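Local coordinates for uncharacterized protein (Bacteroides fragilis, PDB 3NNG) that is of unknown function but carries a calcium-bound F5/8 type C domain, a beta-sandwich module that binds carbohydrates or membranes in relatives and may do so here, at residues A94-R99 and F138-L143; T50-G55 and S83-G88; R19-V24 and V67-V72; G76-K81 and P123-I128; C26-A31 and A57-C62. The protein carries 1 engineered substitution. One frame throughout, in Å; residues are numbered along the deposited sequence.

Contact 1: residues A94-R99 and F138-L143; sequences AEIKVR and FRINCL
The methyl CD1 of Ile-96 is the tight point where these two antiparallel strands meet. With CG1 beside the backbone N (chi1 -66°) and the chain bent again at chi2 (-57°), the branch crosses obliquely to Phe-138 and brings CD1 within 3.3 Å of Phe-138 CZ. The same methyl stands 3.5 Å from Ile-140 CB, closer than usual for two carbons. Ala-94 continues this packed row, its CB lying 3.5 Å from Ile-140 CG1. Val-98 is looser, with CG1 4.1 Å from Phe-138 CD2. The row belongs to the hydrophobic interior of the F5/8 type C beta sandwich, where Phe-77 and Leu-74 of strand 71-79 and Phe-151 of strand 148-159 meet it. Two hydrogen-bonded pairs, Glu-95 with Asn-141 and Lys-97 with Arg-139, lock the register; the bond from Asn-141 N to Glu-95 O is the shortest, 2.7 Å, but also the most bent, 144° at the hydrogen. These four residues turn to the other, partly exposed face, where contacts between the strands are looser. There Lys-97 crosses Asn-141 obliquely, CG 4.1 Å from ND2, and Arg-139 bends at chi3 to lead its guanidinium away from strand 94-99 into a cation-pi contact with Trp-63.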
# COMPACT_ATOMS: atom_id res chain seq x y z
N ALA A 94 -0.30 9.82 0.25
CA ALA A 94 -1.32 8.91 -0.26
C ALA A 94 -2.62 9.11 0.47
O ALA A 94 -2.65 9.68 1.56
CB ALA A 94 -0.87 7.44 -0.12
N GLU A 95 -3.67 8.60 -0.15
CA GLU A 95 -4.99 8.54 0.44
C GLU A 95 -5.45 7.08 0.42
O GLU A 95 -5.12 6.33 -0.50
CB GLU A 95 -5.95 9.40 -0.37
CG GLU A 95 -7.25 9.71 0.33
CD GLU A 95 -7.52 11.20 0.40
OE1 GLU A 95 -6.99 11.94 -0.45
OE2 GLU A 95 -8.28 11.62 1.31
N ILE A 96 -6.20 6.69 1.45
CA ILE A 96 -6.64 5.31 1.62
C ILE A 96 -8.16 5.18 1.50
O ILE A 96 -8.90 5.99 2.05
CB ILE A 96 -6.24 4.78 3.03
CG1 ILE A 96 -4.72 4.69 3.17
CG2 ILE A 96 -6.89 3.44 3.30
CD1 ILE A 96 -4.06 3.83 2.12
N LYS A 97 -8.62 4.15 0.78
CA LYS A 97 -10.02 3.75 0.81
C LYS A 97 -10.11 2.28 1.18
O LYS A 97 -9.28 1.48 0.75
CB LYS A 97 -10.70 3.97 -0.55
CG LYS A 97 -10.71 5.42 -1.02
CD LYS A 97 -11.69 5.63 -2.17
CE LYS A 97 -12.28 7.03 -2.15
NZ LYS A 97 -11.28 8.13 -2.31
N VAL A 98 -11.12 1.92 1.97
CA VAL A 98 -11.40 0.52 2.29
C VAL A 98 -12.85 0.20 2.00
O VAL A 98 -13.69 1.09 1.92
CB VAL A 98 -11.11 0.20 3.77
CG1 VAL A 98 -9.64 0.47 4.09
CG2 VAL A 98 -12.00 1.04 4.66
N ARG A 99 -13.12 -1.09 1.82
CA ARG A 99 -14.48 -1.60 1.68
C ARG A 99 -14.66 -2.68 2.75
O ARG A 99 -13.86 -3.60 2.86
CB ARG A 99 -14.69 -2.18 0.28
CG ARG A 99 -16.15 -2.38 -0.11
CD ARG A 99 -16.26 -3.05 -1.48
NE ARG A 99 -15.44 -4.26 -1.55
CZ ARG A 99 -15.77 -5.44 -1.01
NH1 ARG A 99 -16.92 -5.58 -0.35
NH2 ARG A 99 -14.94 -6.47 -1.12
N PHE A 138 -8.79 -3.13 0.37
CA PHE A 138 -7.99 -1.96 0.75
C PHE A 138 -7.38 -1.38 -0.51
O PHE A 138 -6.80 -2.11 -1.31
CB PHE A 138 -6.88 -2.40 1.72
CG PHE A 138 -5.83 -1.34 2.00
CD1 PHE A 138 -4.78 -1.12 1.12
CD2 PHE A 138 -5.84 -0.64 3.20
CE1 PHE A 138 -3.79 -0.19 1.40
CE2 PHE A 138 -4.86 0.31 3.49
CZ PHE A 138 -3.82 0.53 2.59
N ARG A 139 -7.53 -0.07 -0.70
CA ARG A 139 -6.88 0.63 -1.82
C ARG A 139 -6.05 1.80 -1.32
O ARG A 139 -6.50 2.57 -0.47
CB ARG A 139 -7.89 1.13 -2.86
CG ARG A 139 -7.22 1.71 -4.13
CD ARG A 139 -8.20 1.83 -5.32
NE ARG A 139 -8.81 0.54 -5.65
CZ ARG A 139 -9.42 0.28 -6.81
NH1 ARG A 139 -9.50 1.21 -7.76
NH2 ARG A 139 -9.97 -0.91 -7.03
N ILE A 140 -4.85 1.95 -1.87
CA ILE A 140 -4.07 3.15 -1.62
C ILE A 140 -3.90 3.98 -2.90
O ILE A 140 -3.25 3.55 -3.85
CB ILE A 140 -2.71 2.82 -0.94
CG1 ILE A 140 -1.90 4.09 -0.68
CG2 ILE A 140 -1.91 1.80 -1.74
CD1 ILE A 140 -0.70 3.87 0.24
N ASN A 141 -4.50 5.17 -2.91
CA ASN A 141 -4.35 6.11 -4.02
C ASN A 141 -3.14 7.00 -3.76
O ASN A 141 -3.17 7.84 -2.84
CB ASN A 141 -5.61 6.96 -4.18
CG ASN A 141 -6.81 6.14 -4.66
OD1 ASN A 141 -6.71 5.43 -5.66
ND2 ASN A 141 -7.93 6.22 -3.94
N CYS A 142 -2.09 6.82 -4.57
CA CYS A 142 -0.83 7.52 -4.39
C CYS A 142 -0.93 8.90 -5.02
O CYS A 142 -1.19 9.02 -6.21
CB CYS A 142 0.33 6.71 -4.99
SG CYS A 142 0.43 5.06 -4.20
N LEU A 143 -0.74 9.92 -4.19
CA LEU A 143 -0.88 11.31 -4.62
C LEU A 143 0.43 11.91 -5.14
O LEU A 143 0.47 12.44 -6.24
CB LEU A 143 -1.47 12.17 -3.49
CG LEU A 143 -2.85 11.69 -3.02
CD1 LEU A 143 -3.33 12.51 -1.82
CD2 LEU A 143 -3.88 11.74 -4.16

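Contact 2: residues T50-G55 and S83-G88; sequences TWFTWG and SAYGSG
Thr-50 OG1 is gripped by one hydrogen bond within the segment, donated to Trp-51 O at 2.8 Å and reaching that oxygen from above the carbonyl plane. With OG1 anti to the backbone N (chi1 -177°), the methyl CG2 takes the crowded position between N and the carbonyl carbon and faces the 83-88 loop. This is the calcium-side end of the F5/8 type C beta sandwich, where the loop following strand 71-79 lies over the start of strand 51-54; the Thr-50 side chain is about 6 Å from the bound calcium. No hydrogen bond crosses between the segments, so apolar atoms carry the contact. Thr-50 CG2 touches Ala-84 CB at 3.6 Å, while Ser-83 OG bonds to Ile-47 O and so ties the loop to the chain near the metal site. Ala-84 CB then sits over the face of the Phe-52 ring, 4.2 Å from its centroid and offset toward the rim, a CH-pi contact. Phe-52 also meets Tyr-30 edge to face. The Tyr-85 side chain crosses that of Phe-52 at about a right angle, with the ring planes oblique at 48°, and Tyr-85 CD2 also lies over a face of the Phe-52 ring, 3.6 Å from CE2.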
# COMPACT_ATOMS: atom_id res chain seq x y z
N THR A 50 9.71 -4.72 -6.56
CA THR A 50 8.83 -3.62 -6.23
C THR A 50 7.70 -3.47 -7.23
O THR A 50 7.85 -3.80 -8.42
CB THR A 50 9.63 -2.30 -6.16
OG1 THR A 50 8.76 -1.23 -5.76
CG2 THR A 50 10.21 -2.00 -7.53
N TRP A 51 6.57 -2.99 -6.73
CA TRP A 51 5.53 -2.44 -7.58
C TRP A 51 5.99 -1.04 -8.01
O TRP A 51 6.52 -0.28 -7.21
CB TRP A 51 4.19 -2.34 -6.83
CG TRP A 51 3.15 -1.61 -7.61
CD1 TRP A 51 2.65 -1.96 -8.83
CD2 TRP A 51 2.49 -0.38 -7.24
NE1 TRP A 51 1.71 -1.04 -9.24
CE2 TRP A 51 1.59 -0.07 -8.29
CE3 TRP A 51 2.56 0.46 -6.13
CZ2 TRP A 51 0.78 1.07 -8.25
CZ3 TRP A 51 1.75 1.59 -6.10
CH2 TRP A 51 0.87 1.89 -7.15
N PHE A 52 5.82 -0.72 -9.28
CA PHE A 52 6.23 0.59 -9.77
C PHE A 52 5.31 0.98 -10.90
O PHE A 52 4.90 0.12 -11.68
CB PHE A 52 7.69 0.58 -10.23
CG PHE A 52 8.28 1.96 -10.42
CD1 PHE A 52 8.65 2.72 -9.31
CD2 PHE A 52 8.46 2.48 -11.69
CE1 PHE A 52 9.20 4.01 -9.48
CE2 PHE A 52 9.01 3.77 -11.88
CZ PHE A 52 9.37 4.54 -10.77
N THR A 53 4.96 2.25 -10.98
CA THR A 53 3.97 2.66 -11.95
C THR A 53 4.08 4.14 -12.31
O THR A 53 4.92 4.87 -11.77
CB THR A 53 2.56 2.41 -11.38
OG1 THR A 53 1.56 2.69 -12.37
CG2 THR A 53 2.35 3.29 -10.16
N TRP A 54 3.22 4.57 -13.23
CA TRP A 54 3.04 5.98 -13.55
C TRP A 54 2.29 6.66 -12.41
O TRP A 54 1.35 6.08 -11.85
CB TRP A 54 2.22 6.12 -14.83
CG TRP A 54 2.99 5.84 -16.07
CD1 TRP A 54 3.73 6.74 -16.78
CD2 TRP A 54 3.10 4.59 -16.75
NE1 TRP A 54 4.30 6.12 -17.86
CE2 TRP A 54 3.93 4.80 -17.88
CE3 TRP A 54 2.58 3.31 -16.53
CZ2 TRP A 54 4.25 3.79 -18.78
CZ3 TRP A 54 2.90 2.30 -17.42
CH2 TRP A 54 3.74 2.54 -18.53
N GLY A 55 2.69 7.90 -12.10
CA GLY A 55 2.01 8.72 -11.11
C GLY A 55 0.72 9.30 -11.67
O GLY A 55 0.42 9.09 -12.84
N SER A 83 12.15 0.05 -5.14
CA SER A 83 13.55 -0.27 -5.43
C SER A 83 13.81 -0.41 -6.92
O SER A 83 14.72 -1.12 -7.32
CB SER A 83 13.97 -1.54 -4.70
OG SER A 83 13.11 -2.62 -5.04
N ALA A 84 13.00 0.25 -7.74
CA ALA A 84 13.15 0.18 -9.19
C ALA A 84 14.07 1.28 -9.69
O ALA A 84 14.93 1.06 -10.55
CB ALA A 84 11.78 0.31 -9.87
N TYR A 85 13.88 2.48 -9.13
CA TYR A 85 14.63 3.65 -9.55
C TYR A 85 14.97 4.56 -8.36
O TYR A 85 14.70 4.21 -7.22
CB TYR A 85 13.86 4.43 -10.61
CG TYR A 85 13.68 3.67 -11.92
CD1 TYR A 85 14.68 3.66 -12.89
CD2 TYR A 85 12.50 2.98 -12.19
CE1 TYR A 85 14.52 2.98 -14.08
CE2 TYR A 85 12.32 2.30 -13.38
CZ TYR A 85 13.34 2.31 -14.33
OH TYR A 85 13.17 1.63 -15.52
N GLY A 86 15.54 5.72 -8.65
CA GLY A 86 16.00 6.61 -7.60
C GLY A 86 14.96 6.98 -6.56
O GLY A 86 13.76 6.96 -6.81
N SER A 87 15.45 7.37 -5.39
CA SER A 87 14.63 7.61 -4.21
C SER A 87 13.67 8.78 -4.38
O SER A 87 12.72 8.93 -3.62
CB SER A 87 15.54 7.89 -3.01
OG SER A 87 16.13 9.17 -3.16
N GLY A 88 13.93 9.61 -5.38
CA GLY A 88 13.01 10.67 -5.73
C GLY A 88 11.65 10.16 -6.18
O GLY A 88 10.71 10.94 -6.31

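Contact 3: residues R19-V24 and V67-V72; sequences RSAWSV and VLDRPV
Trp-22 lies between two aliphatic groups, Arg-19 CG 3.4 Å above one face of the indole and Leu-68 CG on the opposite side, both offset toward the rim. Trp-22 and Leu-68 run side by side and point the same way, so NE1 lies 3.8 Å from Leu-68 CG. Asp-69 arrives differently. It crosses the indole at about a right angle, its carboxylate plane turned 56° from the ring, and sets OD1 at the ring edge, 3.5 Å from Trp-22 CD1. Ala-21 CB closes on the same carboxylate, 3.3 Å from Asp-69 CG. A type I turn from Arg-19 to Trp-22 brings these groups up to the edge of strand 63-68, where Ser-23 and Val-67 form a hydrogen-bonded antiparallel pair, the shorter bond being Val-67 N to Ser-23 O at 2.8 Å. The site joins the incoming strand 23-26 to the corner at which the chain leaves one part of the F5/8 type C sandwich for another. Arg-19 in turn reaches the calcium ligand Glu-153 by a salt bridge. One water donates to both Ala-21 O and Val-67 O. Another takes the Ala-21 N-H and donates to Asp-69 OD1, so solvent probably helps to hold the carboxylate charge, and the indole N-H is satisfied by a third water that also accepts from Arg-70 N.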
# COMPACT_ATOMS: atom_id res chain seq x y z
N ARG A 19 -0.28 -12.39 3.90
CA ARG A 19 -0.68 -11.84 2.60
C ARG A 19 -0.83 -12.89 1.49
O ARG A 19 -1.29 -12.59 0.39
CB ARG A 19 0.33 -10.76 2.15
CG ARG A 19 0.44 -9.56 3.10
CD ARG A 19 1.64 -8.67 2.78
NE ARG A 19 2.90 -9.37 2.96
CZ ARG A 19 4.11 -8.83 2.75
NH1 ARG A 19 4.23 -7.56 2.36
NH2 ARG A 19 5.19 -9.58 2.93
N SER A 20 -0.43 -14.12 1.79
CA SER A 20 -0.31 -15.16 0.76
C SER A 20 -1.60 -15.49 0.02
O SER A 20 -1.55 -16.09 -1.05
CB SER A 20 0.27 -16.44 1.37
OG SER A 20 -0.64 -16.99 2.30
N ALA A 21 -2.75 -15.14 0.58
CA ALA A 21 -4.01 -15.42 -0.10
C ALA A 21 -4.69 -14.14 -0.57
O ALA A 21 -5.82 -14.17 -1.07
CB ALA A 21 -4.96 -16.26 0.80
N TRP A 22 -4.01 -13.02 -0.39
CA TRP A 22 -4.47 -11.76 -0.97
C TRP A 22 -4.56 -11.82 -2.50
O TRP A 22 -3.81 -12.53 -3.18
CB TRP A 22 -3.53 -10.63 -0.57
CG TRP A 22 -3.69 -10.23 0.85
CD1 TRP A 22 -4.44 -10.86 1.82
CD2 TRP A 22 -3.08 -9.10 1.48
NE1 TRP A 22 -4.33 -10.18 3.02
CE2 TRP A 22 -3.49 -9.10 2.83
CE3 TRP A 22 -2.22 -8.09 1.03
CZ2 TRP A 22 -3.09 -8.12 3.73
CZ3 TRP A 22 -1.81 -7.13 1.92
CH2 TRP A 22 -2.24 -7.15 3.26
N SER A 23 -5.49 -11.04 -3.03
CA SER A 23 -5.65 -10.90 -4.48
C SER A 23 -5.42 -9.42 -4.79
O SER A 23 -6.23 -8.56 -4.43
CB SER A 23 -7.06 -11.35 -4.90
OG SER A 23 -7.25 -11.25 -6.29
N VAL A 24 -4.31 -9.11 -5.44
CA VAL A 24 -3.87 -7.72 -5.56
C VAL A 24 -3.94 -7.21 -6.99
O VAL A 24 -3.82 -7.99 -7.94
CB VAL A 24 -2.42 -7.55 -5.02
CG1 VAL A 24 -2.30 -8.13 -3.62
CG2 VAL A 24 -1.42 -8.20 -5.96
N VAL A 67 -7.65 -7.36 -2.34
CA VAL A 67 -8.79 -8.06 -1.77
C VAL A 67 -8.24 -9.02 -0.73
O VAL A 67 -7.48 -9.93 -1.06
CB VAL A 67 -9.55 -8.88 -2.84
CG1 VAL A 67 -10.88 -9.39 -2.28
CG2 VAL A 67 -9.79 -8.05 -4.09
N LEU A 68 -8.58 -8.80 0.54
CA LEU A 68 -8.12 -9.68 1.61
C LEU A 68 -8.96 -10.94 1.59
O LEU A 68 -10.16 -10.87 1.33
CB LEU A 68 -8.24 -8.98 2.97
CG LEU A 68 -7.31 -7.77 3.21
CD1 LEU A 68 -7.66 -6.57 2.34
CD2 LEU A 68 -7.29 -7.35 4.69
N ASP A 69 -8.35 -12.10 1.83
CA ASP A 69 -9.16 -13.32 1.94
C ASP A 69 -9.84 -13.39 3.31
O ASP A 69 -10.96 -13.88 3.42
CB ASP A 69 -8.30 -14.57 1.74
CG ASP A 69 -7.13 -14.62 2.71
OD1 ASP A 69 -6.24 -13.74 2.65
OD2 ASP A 69 -7.09 -15.56 3.53
N ARG A 70 -9.16 -12.91 4.35
CA ARG A 70 -9.73 -12.81 5.69
C ARG A 70 -9.79 -11.35 6.09
O ARG A 70 -8.75 -10.72 6.32
CB ARG A 70 -8.90 -13.60 6.70
CG ARG A 70 -9.23 -13.28 8.17
CD ARG A 70 -8.31 -14.02 9.17
NE ARG A 70 -6.94 -13.52 9.16
CZ ARG A 70 -6.52 -12.47 9.86
NH1 ARG A 70 -7.36 -11.79 10.63
NH2 ARG A 70 -5.25 -12.09 9.80
N PRO A 71 -11.00 -10.80 6.19
CA PRO A 71 -11.15 -9.39 6.60
C PRO A 71 -10.53 -9.13 7.97
O PRO A 71 -10.53 -10.00 8.85
CB PRO A 71 -12.66 -9.18 6.67
CG PRO A 71 -13.29 -10.35 6.00
CD PRO A 71 -12.26 -11.42 5.75
N VAL A 72 -10.00 -7.93 8.16
CA VAL A 72 -9.36 -7.61 9.42
C VAL A 72 -9.86 -6.29 9.99
O VAL A 72 -10.36 -5.42 9.28
CB VAL A 72 -7.82 -7.54 9.30
CG1 VAL A 72 -7.27 -8.73 8.51
CG2 VAL A 72 -7.39 -6.22 8.65
O HOH W 1 -3.52 -14.12 3.08
O HOH W 2 -8.23 -12.60 -1.70
O HOH W 3 -6.42 -11.43 4.98

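Contact 4: residues G76-K81 and P123-I128; sequences GFSVTK and PQYAAI
Strands 76-79 and 124-128 run antiparallel at 161°, joined by four backbone hydrogen bonds, of which Ala-126 N to Phe-77 O is the straightest and shortest at 2.7 Å. The others link Phe-77 N with Ala-126 O and Val-79 with Gln-124 in both directions. Gly-76 CA comes within 3.1 Å of Ala-126 O and 3.5 Å of Ile-128 CG1; a CB here would run into Ala-126 O and, at this extended backbone (phi 167°, psi -175°), into the preceding carbonyl oxygen, so the close approach depends on glycine. On the inward face Phe-77 CG takes the crowded position between the backbone N and the carbonyl carbon, which turns the ring back over the neighbouring strand. Ala-126 CB makes a CH-pi contact over a ring face, 4.0 Å from the centroid, and Val-79 CG1 stands at the ring edge in plane. Leu-113 and Leu-156 touch the same Phe-77, placing it in the core of the F5/8 type C beta sandwich. On the reverse face Ser-78 CB packs 3.6 Å from Tyr-125 CD1, while its OG is hydrogen-bonded to Tyr-157 OH. Thr-80 lies alongside Pro-123, CG2 to CB 4.0 Å, and its OG1 donates to a lone pair of Lys-81 O. Just beyond the end of strand 76-79, this buried hydroxyl is thus also weakly bonded to the backbone N of Ala-152 and Glu-153, two residues of the calcium site.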
# COMPACT_ATOMS: atom_id res chain seq x y z
N GLY A 76 -3.61 -0.10 10.81
CA GLY A 76 -2.71 0.78 10.08
C GLY A 76 -2.08 0.02 8.94
O GLY A 76 -2.42 -1.14 8.70
N PHE A 77 -1.15 0.67 8.23
CA PHE A 77 -0.40 -0.02 7.20
C PHE A 77 1.01 0.54 7.17
O PHE A 77 1.33 1.52 7.85
CB PHE A 77 -1.09 0.13 5.84
CG PHE A 77 -1.03 1.52 5.29
CD1 PHE A 77 -1.91 2.49 5.73
CD2 PHE A 77 -0.07 1.85 4.36
CE1 PHE A 77 -1.85 3.79 5.23
CE2 PHE A 77 0.02 3.14 3.86
CZ PHE A 77 -0.88 4.11 4.29
N SER A 78 1.86 -0.08 6.36
CA SER A 78 3.23 0.37 6.22
C SER A 78 3.70 0.15 4.80
O SER A 78 3.31 -0.82 4.14
CB SER A 78 4.15 -0.38 7.18
OG SER A 78 4.37 -1.69 6.71
N VAL A 79 4.57 1.06 4.35
CA VAL A 79 5.17 0.97 3.03
C VAL A 79 6.67 1.20 3.15
O VAL A 79 7.14 1.80 4.13
CB VAL A 79 4.51 1.99 2.05
CG1 VAL A 79 3.03 1.66 1.86
CG2 VAL A 79 4.66 3.42 2.55
N THR A 80 7.43 0.69 2.18
CA THR A 80 8.88 0.91 2.11
C THR A 80 9.20 1.79 0.91
O THR A 80 8.30 2.22 0.18
CB THR A 80 9.64 -0.42 1.93
OG1 THR A 80 9.23 -1.05 0.71
CG2 THR A 80 9.35 -1.38 3.11
N LYS A 81 10.49 2.08 0.70
CA LYS A 81 10.91 2.61 -0.58
C LYS A 81 10.43 1.69 -1.71
O LYS A 81 10.12 0.52 -1.47
CB LYS A 81 12.44 2.68 -0.64
CG LYS A 81 13.11 1.30 -0.48
CD LYS A 81 14.59 1.40 -0.84
CE LYS A 81 15.28 0.05 -0.68
NZ LYS A 81 16.71 0.11 -1.04
N PRO A 123 10.47 0.25 6.82
CA PRO A 123 9.14 0.76 6.48
C PRO A 123 8.77 1.95 7.35
O PRO A 123 9.37 2.16 8.39
CB PRO A 123 8.20 -0.41 6.79
CG PRO A 123 9.03 -1.45 7.48
CD PRO A 123 10.41 -0.92 7.71
N GLN A 124 7.80 2.74 6.89
CA GLN A 124 7.17 3.76 7.71
C GLN A 124 5.73 3.32 7.91
O GLN A 124 5.13 2.72 7.03
CB GLN A 124 7.24 5.13 7.04
CG GLN A 124 8.66 5.66 6.90
CD GLN A 124 8.71 6.96 6.16
OE1 GLN A 124 7.95 7.89 6.43
NE2 GLN A 124 9.62 7.04 5.19
N TYR A 125 5.19 3.65 9.08
CA TYR A 125 3.92 3.13 9.52
C TYR A 125 2.88 4.23 9.55
O TYR A 125 3.14 5.34 10.03
CB TYR A 125 4.08 2.48 10.89
CG TYR A 125 5.12 1.38 10.90
CD1 TYR A 125 4.76 0.05 10.68
CD2 TYR A 125 6.46 1.67 11.11
CE1 TYR A 125 5.70 -0.95 10.68
CE2 TYR A 125 7.41 0.67 11.11
CZ TYR A 125 7.03 -0.63 10.89
OH TYR A 125 7.97 -1.63 10.89
N ALA A 126 1.70 3.95 9.02
CA ALA A 126 0.64 4.94 9.05
C ALA A 126 -0.54 4.34 9.80
O ALA A 126 -1.11 3.34 9.37
CB ALA A 126 0.24 5.34 7.64
N ALA A 127 -0.87 4.95 10.93
CA ALA A 127 -1.94 4.47 11.79
C ALA A 127 -3.33 4.73 11.19
O ALA A 127 -3.57 5.76 10.57
CB ALA A 127 -1.83 5.12 13.18
N ILE A 128 -4.23 3.76 11.38
CA ILE A 128 -5.63 3.94 11.04
C ILE A 128 -6.42 3.99 12.35
O ILE A 128 -6.47 3.01 13.11
CB ILE A 128 -6.16 2.78 10.18
CG1 ILE A 128 -5.37 2.67 8.88
CG2 ILE A 128 -7.65 2.98 9.87
CD1 ILE A 128 -5.69 3.74 7.89

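Contact 5: residues C26-A31 and A57-C62; sequences CSNVYA and ANAGEC
Water, rather than direct bonding, joins a loop to the end of a short helix and the turn after it, at the surface of the F5/8 type C beta sandwich, where the chain leaving strand 23-26 passes helix 56-59. No hydrogen bond runs straight from one segment to the other. Ser-27 makes the closest approach: with OG between the backbone N and the carbonyl carbon (chi1 53°), the hydroxyl comes within 3.5 Å of Cys-62 CA. It also bonds to the backbone N of Trp-63, and so is pinned to the first residue of strand 63-68. A water 2.7 Å from Ser-27 OG donates to Glu-61 O, linking the hydroxyl to the opposing backbone. Asn-28 works through a second water. Its side chain swings toward the helix, CG anti to the carbonyl carbon, and OD1 lies 3.6 Å from Ala-59 CB. That water donates to Asn-28 OD1 and, at 2.8 Å, to Ala-59 O, a carbonyl at the helix end. Gly-60 then takes a positive phi of 87°, turning the chain from the helix toward the strand. Glu-61 takes the crowded chi1 position and extends beyond CG, with OE2 4.0 Å from Ser-27 CB. The charged end is engaged elsewhere, since OE2 is hydrogen-bonded to Trp-63 NE1. Cys-62 joins the sheet through a backbone hydrogen bond to Cys-142, and Trp-54 touches both Asn-28 and Ala-59. The two bridges probably satisfy Glu-61 O and Ala-59 O through solvent, so loop and helix end are held by water-mediated rather than direct bonds.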
# COMPACT_ATOMS: atom_id res chain seq x y z
N CYS A 26 -3.44 -3.16 -9.46
CA CYS A 26 -2.99 -1.77 -9.46
C CYS A 26 -3.48 -1.05 -10.70
O CYS A 26 -4.00 -1.65 -11.63
CB CYS A 26 -1.48 -1.68 -9.46
SG CYS A 26 -0.73 -2.46 -10.91
N SER A 27 -3.28 0.26 -10.71
CA SER A 27 -3.72 1.11 -11.80
C SER A 27 -3.02 0.76 -13.12
O SER A 27 -3.66 0.64 -14.16
CB SER A 27 -3.43 2.56 -11.43
OG SER A 27 -2.07 2.69 -11.07
N ASN A 28 -1.71 0.59 -13.05
CA ASN A 28 -0.87 0.36 -14.22
C ASN A 28 0.39 -0.35 -13.75
O ASN A 28 0.76 -0.24 -12.58
CB ASN A 28 -0.46 1.69 -14.89
CG ASN A 28 -1.60 2.36 -15.62
OD1 ASN A 28 -2.05 3.45 -15.23
ND2 ASN A 28 -2.08 1.72 -16.68
N VAL A 29 1.04 -1.09 -14.65
CA VAL A 29 2.34 -1.67 -14.33
C VAL A 29 3.37 -0.97 -15.19
O VAL A 29 3.22 -0.89 -16.40
CB VAL A 29 2.38 -3.19 -14.60
CG1 VAL A 29 3.79 -3.72 -14.39
CG2 VAL A 29 1.39 -3.93 -13.69
N TYR A 30 4.42 -0.45 -14.57
CA TYR A 30 5.42 0.28 -15.34
C TYR A 30 5.93 -0.57 -16.52
O TYR A 30 6.21 -1.75 -16.37
CB TYR A 30 6.58 0.73 -14.46
CG TYR A 30 7.58 1.58 -15.22
CD1 TYR A 30 7.29 2.90 -15.56
CD2 TYR A 30 8.80 1.05 -15.62
CE1 TYR A 30 8.20 3.67 -16.26
CE2 TYR A 30 9.71 1.81 -16.32
CZ TYR A 30 9.41 3.12 -16.64
OH TYR A 30 10.32 3.88 -17.33
N ALA A 31 6.04 0.04 -17.70
CA ALA A 31 6.60 -0.64 -18.87
C ALA A 31 5.78 -1.87 -19.23
O ALA A 31 6.25 -2.76 -19.94
CB ALA A 31 8.07 -1.05 -18.60
N ALA A 57 -0.08 12.26 -12.52
CA ALA A 57 0.05 13.37 -13.47
C ALA A 57 0.13 12.86 -14.89
O ALA A 57 -0.40 13.49 -15.82
CB ALA A 57 1.28 14.20 -13.15
N ASN A 58 0.79 11.73 -15.06
CA ASN A 58 0.95 11.10 -16.35
C ASN A 58 -0.30 10.31 -16.70
O ASN A 58 -1.07 10.69 -17.59
CB ASN A 58 2.18 10.18 -16.33
CG ASN A 58 3.48 10.92 -16.00
OD1 ASN A 58 3.46 12.11 -15.66
ND2 ASN A 58 4.61 10.23 -16.09
N ALA A 59 -0.53 9.23 -15.96
CA ALA A 59 -1.55 8.25 -16.30
C ALA A 59 -2.96 8.62 -15.84
O ALA A 59 -3.91 7.91 -16.13
CB ALA A 59 -1.16 6.88 -15.75
N GLY A 60 -3.10 9.72 -15.11
CA GLY A 60 -4.40 10.14 -14.63
C GLY A 60 -4.79 9.53 -13.30
O GLY A 60 -5.55 10.11 -12.54
N GLU A 61 -4.28 8.33 -13.02
CA GLU A 61 -4.54 7.72 -11.72
C GLU A 61 -3.35 6.88 -11.30
O GLU A 61 -2.52 6.50 -12.12
CB GLU A 61 -5.81 6.87 -11.77
CG GLU A 61 -5.70 5.70 -12.73
CD GLU A 61 -7.03 4.99 -12.91
OE1 GLU A 61 -8.01 5.67 -13.29
OE2 GLU A 61 -7.09 3.76 -12.68
N CYS A 62 -3.29 6.57 -10.01
CA CYS A 62 -2.15 5.83 -9.46
C CYS A 62 -2.55 5.16 -8.16
O CYS A 62 -2.76 5.83 -7.14
CB CYS A 62 -0.99 6.79 -9.20
SG CYS A 62 0.54 5.97 -8.63
O HOH W 4 -0.77 4.42 -12.69
O HOH W 5 -4.25 5.11 -16.45

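In the fold
All five contacts lie within one F5/8 type C domain; contacts 1 to 4 reach its antiparallel sheet, and contact 5 lies beside it at the surface. Contacts 1 and 4 both use strand 124-144, their centres about 12 Å apart, and meet in the core through Ile-96, Phe-138 and Ile-140 against Phe-77. Contact 3 shares strand 71-79 with contact 4 but lies about 24 Å, centre to centre, from contact 2, on the far side of the chain's centre. Contacts 2 and 5, about 11 Å between centres, are joined by a backbone hydrogen bond between Phe-52 and Tyr-30. Segments alternate along the chain in contacts 1 and 4, 2 and 4, and 2 and 5, so the sandwich interleaves segments distant in sequence.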